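PDB 1GTD: MTH169, which belongs to the PurS family of small alpha/beta proteins, each chain an antiparallel sheet with two helices, and assembles with three copies of itself into a tetramer. Local coordinates for residues B[10-13]-B[14-17]; B[17-20]-B[21-25]; B[60-64]-B[65-69]. One frame throughout, in Å; residues are numbered along the deposited sequence.

How the interactions relate
From the N terminus, strand 3-11 ends in interaction 1, a beta turn that reverses the chain and closes the short loop before helix 18-30. Interaction 2 starts where that loop ends: N17 belongs to both and sits just before the first turn of the helix. After strand 37-47 the chain enters helix 59-67, whose C-terminal end is interaction 3, ahead of strand 73-81. All three contacts are local; interactions 1 and 2 overlap only at N17, and none crosses another. Interactions 2 and 3 lie with centres about 24 Å apart within the chain, yet meet across the assembly, where R25 bonds to Q64 O of the second subunit.

Interaction 1. Residues B[10-13]-B[14-17]; sequences RLKK and GMLN
L11 and M15 point their CB atoms at each other across the mouth of a tight turn, L11 CB lying 4.1 Å from M15 CB. Beyond CB the two side chains part. L11 carries CG beside its backbone N (chi1 -76°), and the branch ending in CD1 runs on toward the outgoing chain, coming 3.4 Å from L16 O and 4.4 Å from N17 CB. L11 therefore lies along the backbone of 16-17 and leaves the side chain of L16, which points the other way, untouched. M15, modelled as selenomethionine, turns instead toward K12: its chain bends at chi2 (-72°), and M15 CE approaches K12 CB at 4.2 Å. K12 offers only the root of its side chain, for the extended chain beyond CG leads its amine away from the turn. At the corner, the first bond of the K13 side chain also leads away from the turn.

The backbone between them forms a type II beta turn from K12 to M15, with M15 N giving a hydrogen bond to K12 O (3.1 Å), although the position of that oxygen is somewhat uncertain. G14 holds the third place of the turn at a positive phi of 100°, a conformation that glycine adopts readily.

Around the loop, K12 pairs by backbone with I72, while L11 packs on P18 of the second subunit. M15 packs on L16 of the second subunit, and L16 on M15 of that same subunit. The arrangement is that of a type II turn with glycine at its third position, here joining the central strand 3-11 to helix 18-30, with N17 as N-cap, and lending its apolar side chains to a subunit interface.

Interaction 2. Residues B[17-20]-B[21-25]; sequences NPEA and ATIER
P18 O takes two hydrogen bonds from T22 in the first turn of the alpha-helix 18-30: the hydroxyl T22 OG1 at 2.7 Å and the backbone T22 N at 2.8 Å. They arrive from opposite faces of the carbonyl plane, the hydroxyl from well above it and the amide from the other side with a smaller tilt. T22 can do this because OG1 lies beside its own backbone N (chi1 -65°), folded back over the preceding turn. The ladder of i to i+4 bonds begins at the N-cap residue, with A21 N to N17 O at 2.8 Å, and continues through I23 N to E19 O, also 2.8 Å, and E24 N to A20 O, 3.1 Å.

Farther out, E24 OE1 is held by T37 OG1 of strand 37-47, against which A20 also packs. R25 NH1 reaches Q64 O of the second subunit, and that subunit's N69 touches A21 and T22. On another face, E19 meets I43 and I23 meets L67, both of the third subunit. Here E19 and I23 run side by side in the same direction, E19 CG resting 4.1 Å from I23 CD1.

Interaction 3. Residues B[60-64]-B[65-69]; sequences EDMCQ and RLLCN
M62 O is approached by two backbone amides at the end of its helix: L67 N at 3.0 Å in a sound bond, and L66 N at 2.9 Å in a weak, strongly bent one. The step to L67 spans five residues, marking a wider pi-type turn, and C68 N repeats it with a weak bond of 3.3 Å to C63 O. One residue before M62 the spacing is still alpha-helical, R65 N bonding to D61 O at 3.0 Å.

R65 has CG wedged between its backbone N and carbonyl carbon (chi1 69°), which lays its chain back alongside D61. The guanidinium presents its edge to D61 CB, its plane 82° from the carboxylate. The charges stay beyond salt-bridge range, R65 NH1 being 4.2 Å from D61 OD2.

L67 points inward, its CD1 branch 3.9 Å from C63 SG and 4.0 Å from M62 CE. This cluster faces the sheet: L67 touches I9 and I43, C63 reaches V7 and Y75. R65 and L66 meet L30 of the third subunit. The whole is an alpha-helix that widens into a pi-type turn at its C-terminal end, packed on the antiparallel sheet of an alpha/beta fold and leading on toward strand 73-81.

Interaction 1. Residues B[10-13]-B[14-17]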
# COMPACT_ATOMS: atom_id res chain seq x y z
N ARG B 10 9.55 -6.69 -6.53
CA ARG B 10 10.39 -6.04 -5.53
C ARG B 10 11.31 -4.98 -6.15
O ARG B 10 11.93 -5.21 -7.19
CB ARG B 10 11.22 -7.10 -4.80
CG ARG B 10 12.02 -6.57 -3.63
CD ARG B 10 12.67 -7.71 -2.87
NE ARG B 10 13.48 -8.54 -3.76
CZ ARG B 10 14.11 -9.65 -3.39
NH1 ARG B 10 14.01 -10.08 -2.13
NH2 ARG B 10 14.82 -10.34 -4.27
N LEU B 11 11.39 -3.82 -5.51
CA LEU B 11 12.22 -2.73 -6.01
C LEU B 11 13.67 -3.14 -6.13
O LEU B 11 14.16 -3.95 -5.34
CB LEU B 11 12.10 -1.50 -5.10
CG LEU B 11 10.79 -0.72 -5.26
CD1 LEU B 11 10.56 0.17 -4.06
CD2 LEU B 11 10.85 0.09 -6.53
N LYS B 12 14.36 -2.60 -7.13
CA LYS B 12 15.76 -2.93 -7.35
C LYS B 12 16.62 -2.44 -6.20
O LYS B 12 16.29 -1.45 -5.55
CB LYS B 12 16.23 -2.32 -8.66
CG LYS B 12 15.35 -2.65 -9.81
CD LYS B 12 15.99 -2.22 -11.11
CE LYS B 12 15.17 -2.73 -12.28
NZ LYS B 12 15.87 -2.46 -13.56
N LYS B 13 17.73 -3.13 -5.96
CA LYS B 13 18.65 -2.78 -4.89
C LYS B 13 19.12 -1.33 -5.00
O LYS B 13 19.48 -0.86 -6.08
CB LYS B 13 19.85 -3.72 -4.91
CG LYS B 13 19.55 -5.15 -4.50
CD LYS B 13 20.25 -5.54 -3.18
CE LYS B 13 19.76 -4.70 -1.99
NZ LYS B 13 20.43 -5.05 -0.70
N GLY B 14 19.11 -0.62 -3.87
CA GLY B 14 19.54 0.77 -3.87
C GLY B 14 18.38 1.73 -3.91
O GLY B 14 18.49 2.87 -3.45
N MSE B 15 17.27 1.27 -4.47
CA MSE B 15 16.04 2.06 -4.58
C MSE B 15 15.47 2.24 -3.20
O MSE B 15 15.50 1.32 -2.39
CB MSE B 15 15.00 1.31 -5.42
CG MSE B 15 15.43 0.98 -6.82
SE MSE B 15 15.47 2.54 -7.93
CE MSE B 15 16.25 1.77 -9.52
N LEU B 16 14.95 3.44 -2.92
CA LEU B 16 14.32 3.70 -1.62
C LEU B 16 13.03 2.88 -1.51
O LEU B 16 12.32 2.69 -2.50
CB LEU B 16 13.98 5.19 -1.47
CG LEU B 16 13.07 5.60 -0.30
CD1 LEU B 16 13.83 5.63 1.02
CD2 LEU B 16 12.49 6.96 -0.58
N ASN B 17 12.74 2.38 -0.32
CA ASN B 17 11.52 1.63 -0.10
C ASN B 17 10.88 2.27 1.12
O ASN B 17 11.20 1.94 2.26
CB ASN B 17 11.83 0.16 0.19
CG ASN B 17 10.58 -0.67 0.35
OD1 ASN B 17 10.65 -1.89 0.47
ND2 ASN B 17 9.42 -0.02 0.36

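Interaction 2. Residues B[17-20]-B[21-25]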
# COMPACT_ATOMS: atom_id res chain seq x y z
N ASN B 17 12.74 2.38 -0.32
CA ASN B 17 11.52 1.63 -0.10
C ASN B 17 10.88 2.27 1.12
O ASN B 17 11.20 1.94 2.26
CB ASN B 17 11.83 0.16 0.19
CG ASN B 17 10.58 -0.67 0.35
OD1 ASN B 17 10.65 -1.89 0.47
ND2 ASN B 17 9.42 -0.02 0.36
N PRO B 18 9.97 3.23 0.89
CA PRO B 18 9.28 3.93 1.97
C PRO B 18 8.73 3.01 3.06
O PRO B 18 8.93 3.25 4.26
CB PRO B 18 8.18 4.70 1.24
CG PRO B 18 8.80 4.98 -0.10
CD PRO B 18 9.45 3.66 -0.43
N GLU B 19 8.04 1.95 2.64
CA GLU B 19 7.43 1.00 3.56
C GLU B 19 8.52 0.32 4.39
O GLU B 19 8.45 0.31 5.62
CB GLU B 19 6.63 -0.05 2.78
CG GLU B 19 5.89 -1.07 3.66
CD GLU B 19 5.20 -2.19 2.86
OE1 GLU B 19 4.71 -3.16 3.49
OE2 GLU B 19 5.15 -2.11 1.60
N ALA B 20 9.51 -0.22 3.70
CA ALA B 20 10.62 -0.90 4.36
C ALA B 20 11.29 0.01 5.39
O ALA B 20 11.53 -0.39 6.53
CB ALA B 20 11.64 -1.34 3.32
N ALA B 21 11.61 1.23 4.98
CA ALA B 21 12.26 2.18 5.88
C ALA B 21 11.35 2.49 7.07
O ALA B 21 11.80 2.61 8.20
CB ALA B 21 12.60 3.46 5.12
N THR B 22 10.06 2.63 6.79
CA THR B 22 9.10 2.93 7.85
C THR B 22 9.01 1.80 8.88
O THR B 22 9.03 2.04 10.10
CB THR B 22 7.72 3.21 7.23
OG1 THR B 22 7.80 4.40 6.43
CG2 THR B 22 6.68 3.40 8.31
N ILE B 23 8.92 0.57 8.41
CA ILE B 23 8.84 -0.58 9.29
C ILE B 23 10.07 -0.66 10.18
O ILE B 23 9.97 -0.78 11.40
CB ILE B 23 8.75 -1.87 8.48
CG1 ILE B 23 7.40 -1.96 7.76
CG2 ILE B 23 8.96 -3.06 9.37
CD1 ILE B 23 7.27 -3.17 6.86
N GLU B 24 11.25 -0.61 9.57
CA GLU B 24 12.50 -0.71 10.30
C GLU B 24 12.61 0.32 11.42
O GLU B 24 12.94 -0.03 12.55
CB GLU B 24 13.68 -0.55 9.34
CG GLU B 24 15.03 -0.79 9.99
CD GLU B 24 16.15 -0.94 8.98
OE1 GLU B 24 16.05 -1.84 8.11
OE2 GLU B 24 17.13 -0.17 9.05
N ARG B 25 12.34 1.57 11.10
CA ARG B 25 12.41 2.64 12.09
C ARG B 25 11.43 2.40 13.24
O ARG B 25 11.78 2.54 14.41
CB ARG B 25 12.12 3.99 11.45
CG ARG B 25 11.84 5.09 12.46
CD ARG B 25 12.03 6.48 11.86
NE ARG B 25 11.86 7.52 12.88
CZ ARG B 25 10.68 7.87 13.39
NH1 ARG B 25 9.57 7.27 12.97
NH2 ARG B 25 10.61 8.81 14.32

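Interaction 3. Residues B[60-64]-B[65-69]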
# COMPACT_ATOMS: atom_id res chain seq x y z
N GLU B 60 3.53 -11.62 -18.86
CA GLU B 60 4.63 -10.70 -19.11
C GLU B 60 4.13 -9.32 -19.56
O GLU B 60 4.74 -8.30 -19.23
CB GLU B 60 5.56 -11.27 -20.17
CG GLU B 60 6.60 -10.29 -20.67
CD GLU B 60 7.50 -9.75 -19.56
OE1 GLU B 60 8.30 -8.83 -19.85
OE2 GLU B 60 7.41 -10.25 -18.41
N ASP B 61 3.04 -9.29 -20.30
CA ASP B 61 2.49 -8.01 -20.75
C ASP B 61 1.90 -7.28 -19.55
O ASP B 61 2.12 -6.09 -19.38
CB ASP B 61 1.39 -8.22 -21.79
CG ASP B 61 1.93 -8.62 -23.15
OD1 ASP B 61 3.12 -8.34 -23.44
OD2 ASP B 61 1.15 -9.19 -23.95
N MSE B 62 1.15 -8.02 -18.74
CA MSE B 62 0.51 -7.46 -17.55
C MSE B 62 1.53 -6.82 -16.61
O MSE B 62 1.26 -5.77 -16.03
CB MSE B 62 -0.26 -8.55 -16.81
CG MSE B 62 -1.43 -9.11 -17.61
SE MSE B 62 -2.32 -10.57 -16.71
CE MSE B 62 -1.27 -10.54 -15.09
N CYS B 63 2.68 -7.46 -16.46
CA CYS B 63 3.72 -6.93 -15.59
C CYS B 63 4.30 -5.65 -16.18
O CYS B 63 4.55 -4.68 -15.47
CB CYS B 63 4.85 -7.95 -15.41
SG CYS B 63 4.42 -9.42 -14.43
N GLN B 64 4.50 -5.65 -17.49
CA GLN B 64 5.06 -4.50 -18.19
C GLN B 64 4.17 -3.25 -18.18
O GLN B 64 4.67 -2.12 -18.07
CB GLN B 64 5.37 -4.87 -19.65
CG GLN B 64 6.52 -5.85 -19.86
CD GLN B 64 7.87 -5.22 -19.60
OE1 GLN B 64 8.26 -4.26 -20.27
NE2 GLN B 64 8.59 -5.76 -18.63
N ARG B 65 2.86 -3.44 -18.29
CA ARG B 65 1.95 -2.31 -18.36
C ARG B 65 0.99 -2.12 -17.20
O ARG B 65 0.12 -1.24 -17.27
CB ARG B 65 1.11 -2.41 -19.63
CG ARG B 65 0.12 -3.58 -19.60
CD ARG B 65 -1.02 -3.41 -20.60
NE ARG B 65 -0.55 -3.37 -21.98
CZ ARG B 65 -0.01 -4.40 -22.63
NH1 ARG B 65 0.13 -5.57 -22.02
NH2 ARG B 65 0.38 -4.26 -23.89
N LEU B 66 1.11 -2.90 -16.14
CA LEU B 66 0.16 -2.76 -15.06
C LEU B 66 0.71 -3.04 -13.65
O LEU B 66 0.73 -2.16 -12.79
CB LEU B 66 -1.02 -3.68 -15.36
CG LEU B 66 -2.47 -3.32 -15.04
CD1 LEU B 66 -2.71 -3.33 -13.53
CD2 LEU B 66 -2.79 -1.97 -15.66
N LEU B 67 1.17 -4.27 -13.43
CA LEU B 67 1.65 -4.67 -12.12
C LEU B 67 2.86 -3.93 -11.57
O LEU B 67 2.91 -3.64 -10.37
CB LEU B 67 1.91 -6.17 -12.12
CG LEU B 67 0.74 -6.98 -12.69
CD1 LEU B 67 1.10 -8.46 -12.68
CD2 LEU B 67 -0.55 -6.71 -11.89
N CYS B 68 3.84 -3.61 -12.41
CA CYS B 68 5.02 -2.90 -11.91
C CYS B 68 5.60 -1.91 -12.89
O CYS B 68 5.06 -1.68 -13.96
CB CYS B 68 6.10 -3.91 -11.52
SG CYS B 68 6.94 -4.74 -12.91
N ASN B 69 6.72 -1.31 -12.49
CA ASN B 69 7.43 -0.37 -13.34
C ASN B 69 8.83 -0.95 -13.43
O ASN B 69 9.61 -0.82 -12.51
CB ASN B 69 7.47 1.03 -12.71
CG ASN B 69 8.38 2.00 -13.47
OD1 ASN B 69 8.25 3.22 -13.34
ND2 ASN B 69 9.30 1.46 -14.26